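Local coordinates for uncharacterized protein Tm1679 (PDB 3H3E), which binds a zinc ion in a metallo-beta-lactamase fold and is probably a metal-dependent enzyme, perhaps a hydrolase or transferase, of unknown substrate, at residues A[67-72]-A[160-165]; A[131-136]-A[165-170]; A[136-141]-A[181-186]; A[142-147]-A[206-211]; A[219-224]-A[243-248]. The protein carries 2 engineered substitutions. One frame throughout, in Å; residues are numbered along the deposited sequence.

From the N terminus, residues 67-72 open interaction 1, which closes a long loop at 160-165. Before it closes, residues 131-136, 136-141 and 142-147 open interactions 2, 3 and 4. These close in the same order, at 165-170, 181-186 and 206-211. The four loops therefore cross one another and none nests. Interactions 1 and 2 share Thr165, and interactions 2 and 3 share Ala136. Interactions 1 and 3 both touch the zinc, and Phe147 of interaction 4 packs beside them. Interaction 5 follows in series and pairs two late helices. Together they tie the two large sheets, the metal-site loops and the C-terminal helices.

Interaction 1 of 5, residues A[67-72]-A[160-165]; sequences ISHGHY and FEDEQT. With ZN (zinc ion), chain B.
His69, Asp162 and Gln164 all hold CG in the crowded position between backbone N and carbonyl carbon (chi1 64° in His69). In Gln164 the chain beyond CG is extended, and this carries its amide to the backbone of Ile67. Gln164 NE2 donates to Ile67 O at 2.8 Å, from above the carbonyl plane. The backbone bond beside it is better aimed: Gln164 N meets Ser68 O at 2.9 Å on a lone pair. Gly70 N points almost straight at Asp162 OD2 (2.8 Å, N-H...O 169°), although the place of that oxygen is less sure. Water 1 donates to Ile67 O and to Asp162 O and bridges the two segments.

His69 and His71 are the first two histidines of the HxHxDH motif of the metallo-beta-lactamase superfamily. His69 NE2 binds the zinc at 2.3 Å and His71 ND1 at 2.2 Å; His182 is the third protein ligand. In the second shell, His69 ND1 donates in its ring plane to Ser68 OG at 3.1 Å. Ser68 OG is also hydrogen-bonded to Asp43, which probably helps fix the ring. Phe160 meets His71 with its rim, CE2 lying 3.5 Å from CE1 of His71. The Glu163 carboxylate turns to the backbone N of His182 and of Arg183.

Residues 67-72 run from strand 64-66 of one seven-stranded sheet into helix 72-75. Residues 160-165 lead from strand 155-157 into strand 165-170 of the other large sheet.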
# COMPACT_ATOMS: atom_id res chain seq x y z
N ILE A 67 6.83 -0.16 -4.88
CA ILE A 67 6.39 -1.42 -4.30
C ILE A 67 6.32 -1.31 -2.78
O ILE A 67 7.34 -1.10 -2.13
CB ILE A 67 7.33 -2.55 -4.67
CG1 ILE A 67 7.33 -2.75 -6.18
CG2 ILE A 67 6.90 -3.81 -3.99
CD1 ILE A 67 5.96 -3.12 -6.74
N SER A 68 5.12 -1.47 -2.23
CA SER A 68 4.90 -1.31 -0.80
C SER A 68 5.55 -2.43 0.01
O SER A 68 6.02 -2.20 1.12
CB SER A 68 3.40 -1.27 -0.51
OG SER A 68 2.77 -2.43 -1.02
N HIS A 69 5.57 -3.63 -0.54
CA HIS A 69 6.26 -4.75 0.08
C HIS A 69 6.32 -5.93 -0.90
O HIS A 69 5.57 -5.96 -1.88
CB HIS A 69 5.63 -5.13 1.44
CG HIS A 69 4.22 -5.64 1.35
ND1 HIS A 69 3.20 -4.91 0.77
CD2 HIS A 69 3.66 -6.79 1.79
CE1 HIS A 69 2.08 -5.61 0.84
NE2 HIS A 69 2.33 -6.75 1.46
N GLY A 70 7.23 -6.87 -0.67
CA GLY A 70 7.43 -7.94 -1.63
C GLY A 70 6.52 -9.15 -1.56
O GLY A 70 6.99 -10.27 -1.72
N HIS A 71 5.23 -8.95 -1.31
CA HIS A 71 4.24 -10.02 -1.46
C HIS A 71 3.76 -10.15 -2.91
O HIS A 71 3.71 -9.16 -3.66
CB HIS A 71 3.04 -9.77 -0.57
CG HIS A 71 3.14 -10.43 0.77
ND1 HIS A 71 2.64 -9.85 1.91
CD2 HIS A 71 3.69 -11.60 1.14
CE1 HIS A 71 2.87 -10.65 2.94
NE2 HIS A 71 3.51 -11.72 2.50
N TYR A 72 3.39 -11.37 -3.29
CA TYR A 72 2.92 -11.71 -4.64
C TYR A 72 1.75 -10.84 -5.13
O TYR A 72 1.70 -10.49 -6.30
CB TYR A 72 2.52 -13.19 -4.68
CG TYR A 72 1.22 -13.47 -3.98
CD1 TYR A 72 0.04 -13.65 -4.70
CD2 TYR A 72 1.15 -13.50 -2.60
CE1 TYR A 72 -1.16 -13.87 -4.05
CE2 TYR A 72 -0.04 -13.72 -1.95
CZ TYR A 72 -1.20 -13.91 -2.68
OH TYR A 72 -2.38 -14.14 -2.02
N PHE A 160 8.61 -7.45 8.14
CA PHE A 160 8.32 -6.56 7.04
C PHE A 160 9.22 -5.34 7.00
O PHE A 160 8.77 -4.21 6.83
CB PHE A 160 6.84 -6.20 7.01
CG PHE A 160 5.97 -7.38 6.75
CD1 PHE A 160 5.54 -8.19 7.78
CD2 PHE A 160 5.62 -7.72 5.46
CE1 PHE A 160 4.75 -9.31 7.53
CE2 PHE A 160 4.82 -8.84 5.20
CZ PHE A 160 4.39 -9.63 6.23
N GLU A 161 10.51 -5.60 7.13
CA GLU A 161 11.52 -4.57 7.01
C GLU A 161 11.52 -3.97 5.61
O GLU A 161 12.20 -2.98 5.34
CB GLU A 161 12.90 -5.15 7.32
CG GLU A 161 13.01 -5.87 8.64
CD GLU A 161 13.15 -4.92 9.81
OE1 GLU A 161 12.99 -3.70 9.62
OE2 GLU A 161 13.43 -5.41 10.93
N ASP A 162 10.74 -4.60 4.72
CA ASP A 162 10.62 -4.15 3.33
C ASP A 162 9.46 -3.20 3.07
O ASP A 162 9.37 -2.62 2.01
CB ASP A 162 10.46 -5.35 2.40
CG ASP A 162 9.27 -6.22 2.78
OD1 ASP A 162 9.12 -6.55 3.97
OD2 ASP A 162 8.49 -6.61 1.87
N GLU A 163 8.58 -3.04 4.05
CA GLU A 163 7.36 -2.25 3.89
C GLU A 163 7.61 -0.76 3.80
O GLU A 163 8.33 -0.20 4.61
CB GLU A 163 6.40 -2.52 5.04
CG GLU A 163 5.08 -1.81 4.91
CD GLU A 163 4.02 -2.39 5.81
OE1 GLU A 163 3.95 -1.99 7.00
OE2 GLU A 163 3.25 -3.25 5.33
N GLN A 164 6.99 -0.12 2.81
CA GLN A 164 7.13 1.32 2.64
C GLN A 164 5.81 1.93 2.22
O GLN A 164 4.92 1.25 1.71
CB GLN A 164 8.23 1.67 1.64
CG GLN A 164 8.12 1.00 0.31
CD GLN A 164 9.25 1.38 -0.61
OE1 GLN A 164 10.20 2.05 -0.20
NE2 GLN A 164 9.18 0.93 -1.85
N THR A 165 5.70 3.23 2.44
CA THR A 165 4.42 3.90 2.31
C THR A 165 4.63 5.20 1.57
O THR A 165 5.63 5.89 1.75
CB THR A 165 3.79 4.17 3.71
OG1 THR A 165 3.50 2.92 4.33
CG2 THR A 165 2.50 4.94 3.58
ZN ZN B . 1.00 -8.43 2.26
O HOH W 1 9.60 -2.55 -0.89

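Interaction 2 of 5, residues A[131-136]-A[165-170]; sequences FLLGPA and TLVVRT
Four backbone hydrogen bonds carry this contact. Phe131 and Val167 form one hydrogen-bonded pair: Phe131 N donates to Val167 O at 2.8 Å, and Val167 N returns the bond to Phe131 O, nearly along the C=O axis. Leu133 and Thr165 form the next, with Leu133 N to Thr165 O at 2.8 Å and Thr165 N to Leu133 O at 2.9 Å. Leu132 and Leu166 are the non-hydrogen-bonded pair between them. Two CA-H...O contacts add to the ladder, including Leu132 CA to Thr165 O at 3.3 Å.

The strands are antiparallel neighbours in the second seven-stranded sheet of the metallo-beta-lactamase sandwich. Phe131, Leu133, Thr165 and Val167 point to the face on which helix 185-193 packs, through Ile188 and Ile192. Leu132 and Leu166 point to the opposite face.

Among apolar side chains, Leu133 CD1 touches Val167 CG2 at 3.8 Å, crossing it obliquely. Leu132 CD2 lies against the Thr165 backbone.

A phenyl-guanidinium contact lies at the Arg169 end. The Arg169 chain bends at chi3 (-95°), and the rim of the Phe131 ring then lies over one guanidinium face. The two planes are 78° apart, and Phe131 CZ is 3.4 Å from Arg169 NH1.

A water takes part at the other end. Water 2 donates to Gly134 O and is hydrogen-bonded to Thr165 OG1 at 2.8 Å.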
# COMPACT_ATOMS: atom_id res chain seq x y z
N PHE A 131 6.91 11.34 -1.26
CA PHE A 131 7.92 10.72 -0.42
C PHE A 131 7.57 9.26 -0.12
O PHE A 131 6.42 8.92 0.06
CB PHE A 131 7.99 11.42 0.95
CG PHE A 131 8.27 12.87 0.87
CD1 PHE A 131 7.23 13.78 0.75
CD2 PHE A 131 9.56 13.35 0.93
CE1 PHE A 131 7.48 15.12 0.69
CE2 PHE A 131 9.82 14.69 0.85
CZ PHE A 131 8.77 15.58 0.74
N LEU A 132 8.59 8.43 0.00
CA LEU A 132 8.41 7.09 0.50
C LEU A 132 8.92 7.03 1.92
O LEU A 132 10.04 7.47 2.19
CB LEU A 132 9.20 6.09 -0.33
CG LEU A 132 8.54 5.61 -1.60
CD1 LEU A 132 9.57 4.89 -2.44
CD2 LEU A 132 7.36 4.71 -1.25
N LEU A 133 8.11 6.48 2.81
CA LEU A 133 8.52 6.26 4.18
C LEU A 133 8.75 4.78 4.44
O LEU A 133 7.94 3.95 4.07
CB LEU A 133 7.49 6.83 5.15
CG LEU A 133 7.82 8.29 5.46
CD1 LEU A 133 7.47 9.13 4.25
CD2 LEU A 133 7.07 8.74 6.68
N GLY A 134 9.87 4.48 5.09
CA GLY A 134 10.30 3.11 5.28
C GLY A 134 9.50 2.41 6.35
O GLY A 134 8.50 2.94 6.83
N PRO A 135 9.95 1.21 6.75
CA PRO A 135 9.20 0.37 7.68
C PRO A 135 8.82 1.18 8.92
O PRO A 135 9.68 1.80 9.55
CB PRO A 135 10.22 -0.70 8.07
CG PRO A 135 11.26 -0.65 7.08
CD PRO A 135 11.31 0.71 6.53
N ALA A 136 7.54 1.15 9.27
CA ALA A 136 7.04 1.88 10.43
C ALA A 136 7.56 1.30 11.73
O ALA A 136 7.79 0.11 11.84
CB ALA A 136 5.53 1.86 10.45
N THR A 165 5.70 3.23 2.44
CA THR A 165 4.42 3.90 2.31
C THR A 165 4.63 5.20 1.57
O THR A 165 5.63 5.89 1.75
CB THR A 165 3.79 4.17 3.71
OG1 THR A 165 3.50 2.92 4.33
CG2 THR A 165 2.50 4.94 3.58
N LEU A 166 3.68 5.52 0.70
CA LEU A 166 3.77 6.74 -0.09
C LEU A 166 3.07 7.88 0.63
O LEU A 166 1.97 7.72 1.15
CB LEU A 166 3.16 6.50 -1.46
CG LEU A 166 3.04 7.70 -2.40
CD1 LEU A 166 4.43 8.15 -2.75
CD2 LEU A 166 2.23 7.33 -3.66
N VAL A 167 3.71 9.03 0.66
CA VAL A 167 3.09 10.24 1.17
C VAL A 167 3.15 11.32 0.09
O VAL A 167 4.21 11.65 -0.43
CB VAL A 167 3.77 10.74 2.46
CG1 VAL A 167 3.06 11.97 3.01
CG2 VAL A 167 3.78 9.65 3.48
N VAL A 168 1.98 11.83 -0.26
CA VAL A 168 1.86 12.90 -1.23
C VAL A 168 1.44 14.14 -0.46
O VAL A 168 0.41 14.15 0.22
CB VAL A 168 0.76 12.61 -2.27
CG1 VAL A 168 0.76 13.68 -3.36
CG2 VAL A 168 0.91 11.20 -2.85
N ARG A 169 2.24 15.19 -0.58
CA ARG A 169 2.01 16.44 0.11
C ARG A 169 1.16 17.36 -0.76
O ARG A 169 1.57 17.76 -1.85
CB ARG A 169 3.35 17.08 0.50
CG ARG A 169 3.26 18.36 1.28
CD ARG A 169 4.62 19.03 1.27
NE ARG A 169 5.43 18.72 2.45
CZ ARG A 169 6.75 18.58 2.43
NH1 ARG A 169 7.40 18.68 1.28
NH2 ARG A 169 7.41 18.31 3.56
N THR A 170 -0.03 17.66 -0.26
CA THR A 170 -1.09 18.37 -0.96
C THR A 170 -1.33 19.70 -0.22
O THR A 170 -1.00 19.81 0.96
CB THR A 170 -2.35 17.47 -0.96
OG1 THR A 170 -2.38 16.72 -2.17
CG2 THR A 170 -3.65 18.24 -0.81
O HOH W 2 5.53 2.78 6.31

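Interaction 3 of 5, residues A[136-141]-A[181-186]; sequences ANLRGK and SHRGID. With ZN (zinc ion), chain B.
The zinc site of the metallo-beta-lactamase fold takes its third histidine, His182, from the loop before helix 185-193. Residues 136-141 pack on that loop. His182 NE2 binds the zinc at 2.4 Å, with His69 and His71 completing the protein ligands. The next residue, Arg183, carries the contact. Its NH1 donates to Ala136 O at a modelled 2.3 Å, with the oxygen in the guanidinium plane. Leu138 crosses Arg183 at about a right angle. Its CD1 sits over the centre of one guanidinium face, and its CD2 reaches the Arg183 backbone. Arg183 NE is hydrogen-bonded to Leu159 O, so the flat group is held at two of its nitrogens.

The 136-141 loop is itself shaped by two turns. Asn137 OD1 accepts from Arg139 N at 2.8 Å in an Asx turn. Leu138 to Lys141 form a type I' turn, closed by Lys141 N to Leu138 O. Across from it, Gly184, with phi 110°, is the N-cap of helix 185-193.

Lys141 bends at chi3 and meets Asp186 tip to tip in a salt bridge. Lys141 NZ is 3.0 Å from Asp186 OD1 and 3.5 Å from Asp186 OD2, and both hydrogen bonds are weak.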
# COMPACT_ATOMS: atom_id res chain seq x y z
N ALA A 136 7.54 1.15 9.27
CA ALA A 136 7.04 1.88 10.43
C ALA A 136 7.56 1.30 11.73
O ALA A 136 7.79 0.11 11.84
CB ALA A 136 5.53 1.86 10.45
N ASN A 137 7.75 2.17 12.70
CA ASN A 137 8.11 1.78 14.05
C ASN A 137 6.96 1.00 14.66
O ASN A 137 5.84 1.49 14.75
CB ASN A 137 8.41 3.04 14.86
CG ASN A 137 8.77 2.75 16.31
OD1 ASN A 137 8.58 1.64 16.81
ND2 ASN A 137 9.27 3.76 17.00
N LEU A 138 7.24 -0.22 15.10
CA LEU A 138 6.19 -1.10 15.63
C LEU A 138 5.65 -0.72 17.02
O LEU A 138 4.63 -1.25 17.45
CB LEU A 138 6.68 -2.54 15.65
CG LEU A 138 6.73 -3.19 14.28
CD1 LEU A 138 7.67 -4.36 14.31
CD2 LEU A 138 5.35 -3.61 13.82
N ARG A 139 6.34 0.20 17.70
CA ARG A 139 5.97 0.60 19.06
C ARG A 139 5.48 -0.54 19.96
O ARG A 139 4.46 -0.40 20.64
CB ARG A 139 4.95 1.72 19.03
CG ARG A 139 5.51 3.00 18.47
CD ARG A 139 4.44 3.96 18.02
NE ARG A 139 5.04 5.09 17.33
CZ ARG A 139 5.10 5.22 16.02
NH1 ARG A 139 4.59 4.27 15.23
NH2 ARG A 139 5.68 6.28 15.48
N GLY A 140 6.21 -1.66 19.97
CA GLY A 140 5.86 -2.78 20.81
C GLY A 140 4.89 -3.78 20.20
O GLY A 140 4.71 -4.87 20.74
N LYS A 141 4.26 -3.42 19.08
CA LYS A 141 3.38 -4.34 18.35
C LYS A 141 4.18 -5.18 17.36
O LYS A 141 5.29 -4.82 17.01
CB LYS A 141 2.27 -3.58 17.60
CG LYS A 141 1.24 -2.93 18.54
CD LYS A 141 0.25 -2.07 17.76
CE LYS A 141 -0.46 -2.87 16.67
NZ LYS A 141 -1.06 -2.01 15.59
N SER A 181 -0.04 -2.49 5.11
CA SER A 181 0.17 -2.03 6.48
C SER A 181 0.43 -3.16 7.46
O SER A 181 -0.29 -3.31 8.44
CB SER A 181 -1.04 -1.23 6.97
OG SER A 181 -1.34 -0.18 6.07
N HIS A 182 1.46 -3.95 7.22
CA HIS A 182 1.75 -5.09 8.08
C HIS A 182 2.34 -4.64 9.41
O HIS A 182 2.19 -5.30 10.44
CB HIS A 182 2.72 -6.04 7.38
CG HIS A 182 2.07 -6.92 6.36
ND1 HIS A 182 1.21 -7.94 6.69
CD2 HIS A 182 2.16 -6.94 5.01
CE1 HIS A 182 0.80 -8.55 5.60
NE2 HIS A 182 1.37 -7.96 4.56
N ARG A 183 3.00 -3.50 9.38
CA ARG A 183 3.63 -2.98 10.57
C ARG A 183 2.65 -2.20 11.42
O ARG A 183 2.98 -1.78 12.52
CB ARG A 183 4.82 -2.11 10.19
CG ARG A 183 5.98 -2.89 9.58
CD ARG A 183 7.26 -2.13 9.87
NE ARG A 183 8.34 -3.04 10.19
CZ ARG A 183 9.26 -2.82 11.12
NH1 ARG A 183 9.22 -1.71 11.82
NH2 ARG A 183 10.20 -3.72 11.34
N GLY A 184 1.43 -2.03 10.91
CA GLY A 184 0.37 -1.33 11.63
C GLY A 184 0.03 0.02 11.03
O GLY A 184 0.90 0.87 10.90
N ILE A 185 -1.22 0.22 10.63
CA ILE A 185 -1.59 1.45 9.93
C ILE A 185 -1.48 2.62 10.87
O ILE A 185 -1.12 3.73 10.47
CB ILE A 185 -2.99 1.37 9.31
CG1 ILE A 185 -3.32 2.64 8.53
CG2 ILE A 185 -4.02 1.16 10.39
CD1 ILE A 185 -2.29 3.09 7.59
N ASP A 186 -1.75 2.37 12.15
CA ASP A 186 -1.51 3.36 13.20
C ASP A 186 -0.03 3.73 13.37
O ASP A 186 0.31 4.90 13.48
CB ASP A 186 -2.13 2.92 14.54
CG ASP A 186 -1.61 1.57 15.04
OD1 ASP A 186 -1.21 0.70 14.24
OD2 ASP A 186 -1.63 1.36 16.28
ZN ZN B . 1.00 -8.43 2.26

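Interaction 4 of 5, residues A[142-147]-A[206-211]; sequences VPTGDF and GFHLLK
The closer half of this contact is a pair of rings, Phe147 and His208. His208 holds CG roughly anti to its backbone N (chi1 -154°), so the imidazole extends toward the other loop. Phe147 holds CG beside its own backbone N, and the end of its ring comes nearer to His208, so the two side chains meet tip to tip. Phe147 CE2 is 3.8 Å from His208 NE2, and that nitrogen lies near the plane of the phenyl ring. The ring planes are 53° apart and the centroids 5.7 Å, an oblique pair. Other rings hold Phe147: it meets His182 and Phe160 edge-to-face and also touches His71. The His208 ring also meets that of His182.

The other half is looser and lies at the surface. Thr144 slides past His208 in the opposite direction, and its OG1 comes to the imidazole edge, 3.9 Å from His208 CD2. Lys211 is exposed and adds only its aliphatic chain. Its CB lies 4.2 Å from Thr144 OG1, and its CD lies 4.3 Å from Gly145 CA. No polar bond joins the two segments, so the contact rests on van der Waals packing.

The side chain of Phe147 comes within about 5 Å of the zinc. Two loops, one before strand 147-150 and one after strand 200-204, thus meet beside the metal, as loops do around the active site of metallo-beta-lactamase folds.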
# COMPACT_ATOMS: atom_id res chain seq x y z
N VAL A 142 3.62 -6.30 16.95
CA VAL A 142 4.25 -7.16 15.96
C VAL A 142 3.19 -7.60 14.96
O VAL A 142 2.02 -7.76 15.32
CB VAL A 142 4.88 -8.40 16.61
CG1 VAL A 142 5.84 -7.99 17.70
CG2 VAL A 142 3.81 -9.33 17.16
N PRO A 143 3.58 -7.79 13.69
CA PRO A 143 2.61 -8.02 12.62
C PRO A 143 1.69 -9.19 12.95
O PRO A 143 2.15 -10.15 13.55
CB PRO A 143 3.49 -8.34 11.41
CG PRO A 143 4.77 -7.65 11.70
CD PRO A 143 4.96 -7.76 13.18
N THR A 144 0.40 -9.09 12.60
CA THR A 144 -0.53 -10.19 12.84
C THR A 144 -0.41 -11.16 11.69
O THR A 144 0.04 -10.80 10.60
CB THR A 144 -2.01 -9.73 13.02
OG1 THR A 144 -2.47 -9.04 11.85
CG2 THR A 144 -2.16 -8.82 14.21
N GLY A 145 -0.78 -12.41 11.93
CA GLY A 145 -0.67 -13.43 10.90
C GLY A 145 0.45 -14.42 11.11
O GLY A 145 1.09 -14.45 12.16
N ASP A 146 0.69 -15.24 10.10
CA ASP A 146 1.64 -16.32 10.20
C ASP A 146 2.76 -16.15 9.19
O ASP A 146 3.11 -17.08 8.48
CB ASP A 146 0.93 -17.64 9.96
CG ASP A 146 1.60 -18.78 10.66
OD1 ASP A 146 2.30 -18.49 11.66
OD2 ASP A 146 1.44 -19.94 10.22
N PHE A 147 3.33 -14.96 9.15
CA PHE A 147 4.29 -14.61 8.12
C PHE A 147 5.74 -14.99 8.44
O PHE A 147 6.22 -14.81 9.56
CB PHE A 147 4.19 -13.12 7.81
CG PHE A 147 2.84 -12.72 7.29
CD1 PHE A 147 2.41 -13.16 6.05
CD2 PHE A 147 2.01 -11.92 8.04
CE1 PHE A 147 1.17 -12.81 5.57
CE2 PHE A 147 0.75 -11.57 7.57
CZ PHE A 147 0.34 -12.01 6.33
N GLY A 206 -4.74 -0.80 1.88
CA GLY A 206 -5.10 -1.92 2.74
C GLY A 206 -4.49 -1.84 4.12
O GLY A 206 -3.33 -1.46 4.26
N PHE A 207 -5.27 -2.19 5.14
CA PHE A 207 -4.83 -2.06 6.53
C PHE A 207 -4.63 -3.39 7.25
O PHE A 207 -4.17 -3.43 8.38
CB PHE A 207 -5.79 -1.18 7.37
CG PHE A 207 -6.09 0.18 6.75
CD1 PHE A 207 -5.21 0.77 5.86
CD2 PHE A 207 -7.25 0.85 7.08
CE1 PHE A 207 -5.51 2.00 5.30
CE2 PHE A 207 -7.53 2.07 6.52
CZ PHE A 207 -6.66 2.65 5.64
N HIS A 208 -5.01 -4.48 6.59
CA HIS A 208 -4.79 -5.83 7.12
C HIS A 208 -5.40 -6.05 8.49
O HIS A 208 -4.70 -6.39 9.44
CB HIS A 208 -3.30 -6.19 7.15
CG HIS A 208 -3.05 -7.66 7.07
ND1 HIS A 208 -3.17 -8.38 5.89
CD2 HIS A 208 -2.70 -8.56 8.02
CE1 HIS A 208 -2.90 -9.65 6.12
NE2 HIS A 208 -2.62 -9.79 7.40
N LEU A 209 -6.71 -5.91 8.57
CA LEU A 209 -7.38 -5.99 9.85
C LEU A 209 -8.28 -7.20 10.02
O LEU A 209 -9.07 -7.26 10.97
CB LEU A 209 -8.13 -4.70 10.09
CG LEU A 209 -7.13 -3.54 10.21
CD1 LEU A 209 -7.84 -2.21 10.27
CD2 LEU A 209 -6.22 -3.76 11.41
N LEU A 210 -8.16 -8.17 9.12
CA LEU A 210 -8.97 -9.39 9.16
C LEU A 210 -8.66 -10.29 10.35
O LEU A 210 -9.54 -11.00 10.84
CB LEU A 210 -8.79 -10.17 7.86
CG LEU A 210 -9.72 -9.73 6.74
CD1 LEU A 210 -9.52 -10.58 5.49
CD2 LEU A 210 -11.17 -9.79 7.20
N LYS A 211 -7.41 -10.27 10.80
CA LYS A 211 -6.96 -11.11 11.90
C LYS A 211 -6.79 -10.31 13.20
O LYS A 211 -6.30 -10.83 14.20
CB LYS A 211 -5.64 -11.83 11.55
CG LYS A 211 -5.78 -13.02 10.61
CD LYS A 211 -4.89 -14.18 11.07
CE LYS A 211 -5.14 -15.49 10.30
NZ LYS A 211 -4.22 -15.69 9.14

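Interaction 5 of 5, residues A[219-224]-A[243-248]; sequences KIVKAF and VDIFKR
Ile220 O is the best-held polar atom, gripped by two N-H groups of its own helix. Phe224 N donates to Ile220 O at 3.0 Å. Ala223 N adds a weak bond to Ile220 O at 2.8 Å. The edge of the Phe224 ring also lies beside this oxygen. Between segments 219-224 and 243-248 the contact is wholly apolar; elsewhere a long, weak ion pair joins Arg248 to Glu218. The segments cross at -44° with axes 10.0 Å apart.

Phe246 is the central side chain and is used on two sides. Val221 CG2 sits over its face in a CH-pi contact, 3.9 Å from the ring centroid and 13° off the normal. The edge of Phe246 turns to the face of Phe224 in a T-shaped pair. There the centroids are 5.0 Å apart, the planes are at 83°, and Phe246 CE1 lies over the middle of the Phe224 ring. Val221 CG2 also meets Ile245 CG2 at 3.9 Å.

Helix 214-226 precedes strand 231-235 and helix 240-249 follows it. Phe224 and Phe246 both touch Val232 of that strand, so the pair packs on the second large sheet. Phe224 and Ile220 also touch Ile185 of helix 185-193. The side chains that meet here are all apolar, so shape and ring orientation probably decide how these segments fit.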
# COMPACT_ATOMS: atom_id res chain seq x y z
N LYS A 219 -8.79 0.82 18.63
CA LYS A 219 -7.59 1.54 18.99
C LYS A 219 -7.00 2.24 17.75
O LYS A 219 -6.42 3.33 17.84
CB LYS A 219 -6.59 0.55 19.58
CG LYS A 219 -5.98 0.94 20.92
CD LYS A 219 -5.04 2.15 20.81
CE LYS A 219 -4.76 2.78 22.18
NZ LYS A 219 -5.91 3.58 22.73
N ILE A 220 -7.15 1.60 16.59
CA ILE A 220 -6.62 2.13 15.34
C ILE A 220 -7.48 3.28 14.85
O ILE A 220 -6.96 4.36 14.55
CB ILE A 220 -6.50 1.03 14.27
CG1 ILE A 220 -5.24 0.20 14.51
CG2 ILE A 220 -6.48 1.62 12.86
CD1 ILE A 220 -5.22 -1.08 13.72
N VAL A 221 -8.79 3.06 14.81
CA VAL A 221 -9.72 4.13 14.45
C VAL A 221 -9.52 5.34 15.36
O VAL A 221 -9.58 6.48 14.91
CB VAL A 221 -11.16 3.68 14.58
CG1 VAL A 221 -12.08 4.83 14.25
CG2 VAL A 221 -11.42 2.49 13.66
N LYS A 222 -9.26 5.07 16.63
CA LYS A 222 -8.97 6.11 17.60
C LYS A 222 -7.78 6.94 17.14
O LYS A 222 -7.81 8.17 17.23
CB LYS A 222 -8.72 5.50 18.98
CG LYS A 222 -8.50 6.49 20.11
CD LYS A 222 -7.78 5.81 21.30
CE LYS A 222 -7.61 6.73 22.52
NZ LYS A 222 -8.78 6.69 23.47
N ALA A 223 -6.73 6.29 16.62
CA ALA A 223 -5.55 7.01 16.12
C ALA A 223 -5.88 7.87 14.91
O ALA A 223 -5.41 9.00 14.82
CB ALA A 223 -4.41 6.05 15.79
N PHE A 224 -6.66 7.34 13.98
CA PHE A 224 -7.11 8.13 12.85
C PHE A 224 -7.79 9.40 13.36
O PHE A 224 -7.50 10.50 12.90
CB PHE A 224 -8.07 7.34 11.98
CG PHE A 224 -7.40 6.45 10.95
CD1 PHE A 224 -6.81 5.26 11.31
CD2 PHE A 224 -7.39 6.80 9.61
CE1 PHE A 224 -6.22 4.44 10.37
CE2 PHE A 224 -6.80 5.98 8.65
CZ PHE A 224 -6.21 4.80 9.03
N VAL A 243 -13.98 -2.31 8.47
CA VAL A 243 -14.61 -1.18 7.79
C VAL A 243 -15.88 -0.75 8.52
O VAL A 243 -16.13 0.44 8.68
CB VAL A 243 -14.96 -1.50 6.34
CG1 VAL A 243 -15.65 -0.30 5.71
CG2 VAL A 243 -13.71 -1.87 5.56
N ASP A 244 -16.68 -1.72 8.96
CA ASP A 244 -17.90 -1.41 9.70
C ASP A 244 -17.57 -0.61 10.95
O ASP A 244 -18.27 0.34 11.30
CB ASP A 244 -18.68 -2.68 10.09
CG ASP A 244 -19.50 -3.25 8.93
OD1 ASP A 244 -19.54 -2.64 7.84
OD2 ASP A 244 -20.12 -4.32 9.13
N ILE A 245 -16.48 -0.99 11.62
CA ILE A 245 -16.03 -0.24 12.80
C ILE A 245 -15.60 1.18 12.44
O ILE A 245 -15.95 2.13 13.13
CB ILE A 245 -14.89 -0.97 13.53
CG1 ILE A 245 -15.42 -2.27 14.16
CG2 ILE A 245 -14.26 -0.07 14.58
CD1 ILE A 245 -14.34 -3.15 14.76
N PHE A 246 -14.85 1.32 11.34
CA PHE A 246 -14.50 2.65 10.81
C PHE A 246 -15.77 3.45 10.57
O PHE A 246 -15.87 4.59 11.00
CB PHE A 246 -13.69 2.56 9.51
CG PHE A 246 -12.19 2.60 9.71
CD1 PHE A 246 -11.49 3.78 9.55
CD2 PHE A 246 -11.48 1.44 10.00
CE1 PHE A 246 -10.10 3.81 9.72
CE2 PHE A 246 -10.10 1.47 10.17
CZ PHE A 246 -9.41 2.66 10.03
N LYS A 247 -16.75 2.87 9.87
CA LYS A 247 -17.97 3.61 9.56
C LYS A 247 -18.72 4.11 10.81
O LYS A 247 -19.36 5.16 10.77
CB LYS A 247 -18.91 2.81 8.64
CG LYS A 247 -18.35 2.51 7.25
CD LYS A 247 -19.46 2.40 6.20
CE LYS A 247 -18.96 1.97 4.82
NZ LYS A 247 -19.26 0.53 4.51
N ARG A 248 -18.63 3.37 11.91
CA ARG A 248 -19.40 3.72 13.11
C ARG A 248 -18.61 4.50 14.15
O ARG A 248 -19.20 5.01 15.11
CB ARG A 248 -20.03 2.47 13.75
CG ARG A 248 -19.17 1.82 14.82
CD ARG A 248 -19.99 1.05 15.85
NE ARG A 248 -19.12 0.35 16.80
CZ ARG A 248 -18.94 -0.98 16.83
NH1 ARG A 248 -19.59 -1.76 15.97
NH2 ARG A 248 -18.12 -1.52 17.72